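Local coordinates for Pdx2 protein (Plasmodium falciparum, PDB 2ABW) that hydrolyses glutamine to glutamate and ammonia as the glutaminase subunit of PLP synthase, the ammonia being channelled to Pdx1 for vitamin B6 biosynthesis, at residues S2-G7 against L43-V48; I6-L11 against L30-V35. All coordinates share one frame; numbering follows the deposited sequence.

Interaction 1: residues S2-G7 against L43-V48; sequences SEITIG and LCDGLV
The carboxylate of Asp45 is the one flat side-chain group that bonds across this contact, a parallel beta pairing of strands 4-9 and 46-49 in the central sheet of this glutaminase. Thr5 N meets OD2 from above the carboxylate plane, 27° out of it, at 2.9 Å from Thr5 N to Asp45 OD2. The CD1 methyl of Ile4 approaches the same oxygen. OD1 is taken by a salt bridge to Lys217 of helix 204-219, so both oxygens are engaged. CG of Asp45 lies anti to its own carbonyl carbon (chi1 -67°), and its backbone N donates to Thr5 O at 2.8 Å. Thr5 is thus held by both its N-H and its carbonyl, the latter with a second, weak bond from Gly46 N.

Asp45 grips Thr5 just before the pairing becomes regular. Gly7 N then donates to Gly46 O at 2.9 Å, and Val48 N to Gly7 O at 2.8 Å. On one face of the sheet Ile6 CG2 packs obliquely on Val48 CG2, with Phe22 of helix 16-23 against both side chains. On the other face Leu47 CD1 lies near Gly7 O. The absent side chain of Gly7 leaves room for sulfur: Cys44 SG sits 3.6 Å from Gly7 CA.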
ATOM      1  N   SER A   2     -12.662   6.891 -20.230  0.70 31.60           N
ATOM      2  CA  SER A   2     -11.193   7.005 -20.263  0.70 29.87           C
ATOM      3  C   SER A   2     -10.660   5.609 -19.835  0.70 28.30           C
ATOM      4  O   SER A   2     -11.437   4.784 -19.303  0.70 29.33           O
ATOM      5  CB  SER A   2     -10.745   8.144 -19.313  0.70 30.94           C
ATOM      6  OG  SER A   2      -9.362   8.065 -19.076  0.70 36.35           O
ATOM      7  N   GLU A   3      -9.404   5.288 -20.120  1.00 26.09           N
ATOM      8  CA  GLU A   3      -8.888   3.981 -19.724  1.00 25.12           C
ATOM      9  C   GLU A   3      -7.962   4.253 -18.539  1.00 24.25           C
ATOM     10  O   GLU A   3      -6.973   4.977 -18.717  1.00 28.08           O
ATOM     11  CB  GLU A   3      -8.036   3.371 -20.799  1.00 27.24           C
ATOM     12  CG  GLU A   3      -8.807   3.036 -22.081  1.00 32.41           C
ATOM     13  CD  GLU A   3      -9.312   1.644 -21.970  1.00 41.65           C
ATOM     14  OE1 GLU A   3      -8.418   0.774 -21.768  1.00 44.10           O
ATOM     15  OE2 GLU A   3     -10.545   1.447 -22.085  1.00 47.93           O
ATOM     16  N   ILE A   4      -8.182   3.600 -17.407  1.00 18.88           N
ATOM     17  CA  ILE A   4      -7.296   3.704 -16.243  1.00 19.63           C
ATOM     18  C   ILE A   4      -6.634   2.348 -16.067  1.00 18.29           C
ATOM     19  O   ILE A   4      -7.296   1.299 -16.130  1.00 19.30           O
ATOM     20  CB  ILE A   4      -8.170   3.941 -14.989  0.60 20.13           C
ATOM     21  CG1 ILE A   4      -8.746   5.365 -15.033  0.60 24.14           C
ATOM     22  CG2 ILE A   4      -7.368   3.616 -13.710  0.60 19.83           C
ATOM     23  CD1 ILE A   4      -7.707   6.386 -14.958  0.60 25.49           C
ATOM     24  N   THR A   5      -5.279   2.350 -15.925  1.00 17.41           N
ATOM     25  CA  THR A   5      -4.508   1.145 -15.681  1.00 16.41           C
ATOM     26  C   THR A   5      -3.876   1.201 -14.293  1.00 16.16           C
ATOM     27  O   THR A   5      -3.138   2.149 -13.984  1.00 17.46           O
ATOM     28  CB  THR A   5      -3.394   0.965 -16.715  1.00 18.19           C
ATOM     29  OG1 THR A   5      -4.035   0.887 -18.010  1.00 20.86           O
ATOM     30  CG2 THR A   5      -2.584  -0.338 -16.420  1.00 18.95           C
ATOM     31  N   ILE A   6      -4.215   0.231 -13.471  1.00 16.27           N
ATOM     32  CA  ILE A   6      -3.595   0.066 -12.183  1.00 15.42           C
ATOM     33  C   ILE A   6      -2.730  -1.178 -12.233  1.00 14.56           C
ATOM     34  O   ILE A   6      -3.181  -2.239 -12.677  1.00 15.88           O
ATOM     35  CB  ILE A   6      -4.605   0.005 -11.003  1.00 16.51           C
ATOM     36  CG1 ILE A   6      -5.265   1.371 -10.941  1.00 14.72           C
ATOM     37  CG2 ILE A   6      -3.865  -0.406  -9.732  1.00 16.97           C
ATOM     38  CD1 ILE A   6      -6.406   1.473  -9.912  1.00 16.67           C
ATOM     39  N   GLY A   7      -1.498  -1.045 -11.793  1.00 13.23           N
ATOM     40  CA  GLY A   7      -0.592  -2.194 -11.759  1.00 13.71           C
ATOM     41  C   GLY A   7      -0.495  -2.756 -10.378  1.00 15.12           C
ATOM     42  O   GLY A   7      -0.719  -2.035  -9.340  1.00 15.06           O
ATOM     43  N   LEU A  43       3.419   1.845 -17.872  1.00 15.75           N
ATOM     44  CA  LEU A  43       2.029   1.772 -18.411  1.00 16.37           C
ATOM     45  C   LEU A  43       1.001   2.090 -17.332  1.00 17.54           C
ATOM     46  O   LEU A  43      -0.233   2.159 -17.587  1.00 19.06           O
ATOM     47  CB  LEU A  43       1.699   0.393 -18.940  1.00 19.65           C
ATOM     48  CG  LEU A  43       2.594  -0.077 -20.060  1.00 22.95           C
ATOM     49  CD1 LEU A  43       2.167  -1.527 -20.381  1.00 27.30           C
ATOM     50  CD2 LEU A  43       2.587   0.872 -21.237  1.00 23.69           C
ATOM     51  N   CYS A  44       1.462   2.261 -16.122  1.00 16.60           N
ATOM     52  CA  CYS A  44       0.569   2.329 -14.937  1.00 15.91           C
ATOM     53  C   CYS A  44       0.206   3.780 -14.652  1.00 16.39           C
ATOM     54  O   CYS A  44       1.087   4.596 -14.535  1.00 17.94           O
ATOM     55  CB  CYS A  44       1.224   1.798 -13.632  1.00 16.59           C
ATOM     56  SG  CYS A  44       1.371  -0.013 -13.785  1.00 20.83           S
ATOM     57  N   ASP A  45      -1.092   4.049 -14.348  1.00 15.43           N
ATOM     58  CA  ASP A  45      -1.499   5.311 -13.810  1.00 14.86           C
ATOM     59  C   ASP A  45      -1.394   5.298 -12.254  1.00 16.65           C
ATOM     60  O   ASP A  45      -1.343   6.342 -11.621  1.00 17.55           O
ATOM     61  CB  ASP A  45      -2.967   5.485 -14.155  1.00 15.82           C
ATOM     62  CG  ASP A  45      -3.206   5.637 -15.630  1.00 16.70           C
ATOM     63  OD1 ASP A  45      -2.425   6.379 -16.295  1.00 19.41           O
ATOM     64  OD2 ASP A  45      -4.122   5.030 -16.228  1.00 18.37           O
ATOM     65  N   GLY A  46      -1.467   4.111 -11.661  1.00 15.38           N
ATOM     66  CA  GLY A  46      -1.239   3.910 -10.217  1.00 15.32           C
ATOM     67  C   GLY A  46      -0.692   2.534  -9.956  1.00 14.80           C
ATOM     68  O   GLY A  46      -0.785   1.631 -10.865  1.00 15.31           O
ATOM     69  N   LEU A  47      -0.144   2.280  -8.777  1.00 13.71           N
ATOM     70  CA  LEU A  47       0.529   0.972  -8.510  1.00 14.44           C
ATOM     71  C   LEU A  47       0.149   0.533  -7.086  1.00 14.08           C
ATOM     72  O   LEU A  47       0.095   1.371  -6.159  1.00 14.33           O
ATOM     73  CB  LEU A  47       2.050   1.158  -8.598  1.00 14.44           C
ATOM     74  CG  LEU A  47       2.861  -0.047  -8.266  1.00 15.58           C
ATOM     75  CD1 LEU A  47       2.716  -1.052  -9.369  1.00 15.19           C
ATOM     76  CD2 LEU A  47       4.354   0.306  -7.982  1.00 15.87           C
ATOM     77  N   VAL A  48      -0.081  -0.778  -6.952  1.00 13.74           N
ATOM     78  CA  VAL A  48      -0.239  -1.403  -5.657  1.00 14.56           C
ATOM     79  C   VAL A  48       0.989  -2.254  -5.382  1.00 14.95           C
ATOM     80  O   VAL A  48       1.414  -3.101  -6.264  1.00 15.66           O
ATOM     81  CB  VAL A  48      -1.470  -2.308  -5.655  1.00 14.69           C
ATOM     82  CG1 VAL A  48      -1.594  -2.936  -4.281  1.00 19.43           C
ATOM     83  CG2 VAL A  48      -2.704  -1.493  -6.050  1.00 15.58           C
TER

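Interaction 2: residues I6-L11 against L30-V35; sequences IGVLSL and LNIIQV
Five of the six hydrogen bonds are backbone to backbone in this contact between two parallel strands, 4-9 and 30-35, joined by helix 16-23 as a beta-alpha-beta unit. Ile6 N donates to Asn31 O and Ile33 N to Ile6 O. Val8 N meets Ile33 O nearly along the C=O axis, at 2.9 Å. Val35 N reaches Val8 O from 46° above the carbonyl plane. Past the strand end, Ser10 N donates to Val35 O at 3.0 Å and carries the ladder one step further.

The apolar contacts fall on two faces. On the face of Ile6 and Val8, Ile32 CD1 touches Ile6 CB, and Ile32 CG2 lies 4.1 Å from Val8 CG2. Ile6 CD1 also meets Leu30 CD1, 3.9 Å away. Helix 16-23 covers this face, with Ile19 against both Val8 and Ile32. On the other face Val35 CG2 rests 3.7 Å from Gly7 CA, in close contact because glycine has no side chain there. Leu9 crosses Val35 at about a right angle, CD1 against CG1.

One polar side-chain pair closes the end. Ser10 OG donates to Gln34 OE1 at 3.1 Å, in the carbonyl plane and on a lone pair. The bond ties the loop after strand 4-9 to the C-terminal end of strand 30-35. The N-H and C=O of both Ile6 and Val8 are satisfied by strand 30-35, while Gly7 turns its own to strand 46-49.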
ATOM      1  N   ILE A   6      -4.215   0.231 -13.471  1.00 16.27           N
ATOM      2  CA  ILE A   6      -3.595   0.066 -12.183  1.00 15.42           C
ATOM      3  C   ILE A   6      -2.730  -1.178 -12.233  1.00 14.56           C
ATOM      4  O   ILE A   6      -3.181  -2.239 -12.677  1.00 15.88           O
ATOM      5  CB  ILE A   6      -4.605   0.005 -11.003  1.00 16.51           C
ATOM      6  CG1 ILE A   6      -5.265   1.371 -10.941  1.00 14.72           C
ATOM      7  CG2 ILE A   6      -3.865  -0.406  -9.732  1.00 16.97           C
ATOM      8  CD1 ILE A   6      -6.406   1.473  -9.912  1.00 16.67           C
ATOM      9  N   GLY A   7      -1.498  -1.045 -11.793  1.00 13.23           N
ATOM     10  CA  GLY A   7      -0.592  -2.194 -11.759  1.00 13.71           C
ATOM     11  C   GLY A   7      -0.495  -2.756 -10.378  1.00 15.12           C
ATOM     12  O   GLY A   7      -0.719  -2.035  -9.340  1.00 15.06           O
ATOM     13  N   VAL A   8      -0.203  -4.050 -10.302  1.00 14.03           N
ATOM     14  CA  VAL A   8       0.078  -4.749  -9.027  1.00 15.86           C
ATOM     15  C   VAL A   8       1.450  -5.356  -9.114  1.00 16.98           C
ATOM     16  O   VAL A   8       1.736  -6.157  -9.979  1.00 16.02           O
ATOM     17  CB  VAL A   8      -0.966  -5.804  -8.668  1.00 17.06           C
ATOM     18  CG1 VAL A   8      -0.617  -6.518  -7.320  1.00 16.46           C
ATOM     19  CG2 VAL A   8      -2.349  -5.147  -8.522  1.00 15.58           C
ATOM     20  N   LEU A   9       2.365  -4.931  -8.244  1.00 16.43           N
ATOM     21  CA  LEU A   9       3.752  -5.481  -8.242  0.70 17.60           C
ATOM     22  C   LEU A   9       3.618  -6.988  -8.018  0.70 18.84           C
ATOM     23  O   LEU A   9       2.860  -7.429  -7.157  0.70 18.06           O
ATOM     24  CB  LEU A   9       4.555  -4.770  -7.141  1.00 16.50           C
ATOM     25  CG  LEU A   9       6.052  -5.126  -7.293  1.00 19.64           C
ATOM     26  CD1 LEU A   9       6.734  -4.413  -8.465  1.00 21.61           C
ATOM     27  CD2 LEU A   9       6.802  -4.765  -5.995  1.00 23.09           C
ATOM     28  N   SER A  10       4.278  -7.792  -8.840  0.70 18.27           N
ATOM     29  CA  SER A  10       3.999  -9.245  -8.830  0.70 19.56           C
ATOM     30  C   SER A  10       5.183 -10.166  -8.647  0.70 20.79           C
ATOM     31  O   SER A  10       5.018 -11.415  -8.608  0.70 20.38           O
ATOM     32  CB  SER A  10       3.265  -9.606 -10.087  0.70 18.17           C
ATOM     33  OG  SER A  10       4.094  -9.481 -11.222  0.70 22.27           O
ATOM     34  N   LEU A  11       6.339  -9.560  -8.549  0.70 21.80           N
ATOM     35  CA  LEU A  11       7.594 -10.298  -8.481  0.70 23.62           C
ATOM     36  C   LEU A  11       7.671 -11.261  -7.297  1.00 25.21           C
ATOM     37  O   LEU A  11       8.293 -12.316  -7.421  1.00 25.95           O
ATOM     38  CB  LEU A  11       8.744  -9.296  -8.454  1.00 25.14           C
ATOM     39  CG  LEU A  11       8.869  -8.465  -9.754  1.00 24.90           C
ATOM     40  CD1 LEU A  11       9.760  -7.313  -9.609  1.00 29.35           C
ATOM     41  CD2 LEU A  11       9.221  -9.326 -10.932  1.00 30.94           C
ATOM     42  N   LEU A  30     -11.531   0.310 -16.011  1.00 19.32           N
ATOM     43  CA  LEU A  30     -10.362  -0.190 -15.283  1.00 17.73           C
ATOM     44  C   LEU A  30      -9.756  -1.477 -15.865  1.00 18.74           C
ATOM     45  O   LEU A  30     -10.406  -2.537 -15.967  1.00 20.30           O
ATOM     46  CB  LEU A  30     -10.758  -0.460 -13.828  1.00 16.13           C
ATOM     47  CG  LEU A  30      -9.665  -0.986 -12.914  1.00 17.46           C
ATOM     48  CD1 LEU A  30      -8.487   0.038 -12.908  1.00 18.68           C
ATOM     49  CD2 LEU A  30     -10.172  -1.116 -11.475  1.00 16.58           C
ATOM     50  N   ASN A  31      -8.423  -1.385 -16.125  1.00 20.11           N
ATOM     51  CA  ASN A  31      -7.582  -2.486 -16.499  1.00 21.41           C
ATOM     52  C   ASN A  31      -6.571  -2.735 -15.391  1.00 18.66           C
ATOM     53  O   ASN A  31      -6.023  -1.741 -14.893  1.00 18.98           O
ATOM     54  CB  ASN A  31      -6.699  -1.963 -17.639  1.00 23.27           C
ATOM     55  CG  ASN A  31      -7.502  -1.472 -18.830  1.00 30.50           C
ATOM     56  OD1 ASN A  31      -8.472  -2.124 -19.278  1.00 34.45           O
ATOM     57  ND2 ASN A  31      -7.178  -0.257 -19.268  1.00 37.74           N
ATOM     58  N   ILE A  32      -6.273  -3.995 -15.089  1.00 17.85           N
ATOM     59  CA  ILE A  32      -5.211  -4.310 -14.102  1.00 17.04           C
ATOM     60  C   ILE A  32      -4.123  -5.062 -14.759  1.00 17.66           C
ATOM     61  O   ILE A  32      -4.358  -5.944 -15.570  1.00 18.47           O
ATOM     62  CB  ILE A  32      -5.767  -5.144 -12.935  1.00 17.00           C
ATOM     63  CG1 ILE A  32      -6.994  -4.492 -12.282  1.00 18.53           C
ATOM     64  CG2 ILE A  32      -4.698  -5.420 -11.924  1.00 18.42           C
ATOM     65  CD1 ILE A  32      -6.720  -3.206 -11.502  1.00 22.34           C
ATOM     66  N   ILE A  33      -2.872  -4.678 -14.437  1.00 15.40           N
ATOM     67  CA  ILE A  33      -1.731  -5.421 -14.977  1.00 17.43           C
ATOM     68  C   ILE A  33      -0.784  -5.833 -13.927  1.00 16.94           C
ATOM     69  O   ILE A  33      -0.721  -5.208 -12.903  1.00 17.28           O
ATOM     70  CB  ILE A  33      -0.977  -4.602 -16.080  1.00 16.39           C
ATOM     71  CG1 ILE A  33      -0.275  -3.386 -15.543  1.00 17.96           C
ATOM     72  CG2 ILE A  33      -1.932  -4.174 -17.197  1.00 21.02           C
ATOM     73  CD1 ILE A  33       0.687  -2.740 -16.534  1.00 20.62           C
ATOM     74  N   GLN A  34      -0.053  -6.927 -14.164  1.00 15.93           N
ATOM     75  CA  GLN A  34       1.039  -7.256 -13.307  1.00 17.36           C
ATOM     76  C   GLN A  34       2.136  -6.280 -13.624  1.00 18.15           C
ATOM     77  O   GLN A  34       2.334  -5.866 -14.794  1.00 19.04           O
ATOM     78  CB  GLN A  34       1.569  -8.657 -13.591  1.00 19.20           C
ATOM     79  CG  GLN A  34       0.703  -9.793 -13.189  1.00 20.85           C
ATOM     80  CD  GLN A  34       1.415 -11.132 -13.492  1.00 24.00           C
ATOM     81  OE1 GLN A  34       2.633 -11.253 -13.296  1.00 26.91           O
ATOM     82  NE2 GLN A  34       0.657 -12.115 -13.938  1.00 24.22           N
ATOM     83  N   VAL A  35       2.935  -5.945 -12.622  1.00 16.97           N
ATOM     84  CA  VAL A  35       4.147  -5.138 -12.837  1.00 15.50           C
ATOM     85  C   VAL A  35       5.370  -5.932 -12.366  1.00 15.72           C
ATOM     86  O   VAL A  35       5.478  -6.336 -11.223  1.00 16.14           O
ATOM     87  CB  VAL A  35       4.086  -3.820 -12.098  1.00 16.66           C
ATOM     88  CG1 VAL A  35       5.418  -3.091 -12.074  1.00 15.40           C
ATOM     89  CG2 VAL A  35       2.877  -3.004 -12.666  1.00 15.48           C
TER

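Overall arrangement
Interactions 1 and 2 lie on either side of strand 4-9 in the mixed central sheet, their centres about 8 Å apart. They share Ile6 and Gly7. Along the chain the strands come as 4-9, 30-35, 46-49, but across the sheet 4-9 sits between the other two, with 30-35 outermost. Helix 16-23 links the first two strands and packs on both contacts. Further bonds probably join them: Val48 O with Leu9 N, and Ile4 O with Asn31 N. On the face away from helix 16-23, Cys44 SG packs on Val35 CG2. Together they build one edge of the sheet. Val48 and Val8 lie about 8 and 9 Å, side chain to side chain, from Glu198, assigned to the charge relay system, so they lie near the probable catalytic site.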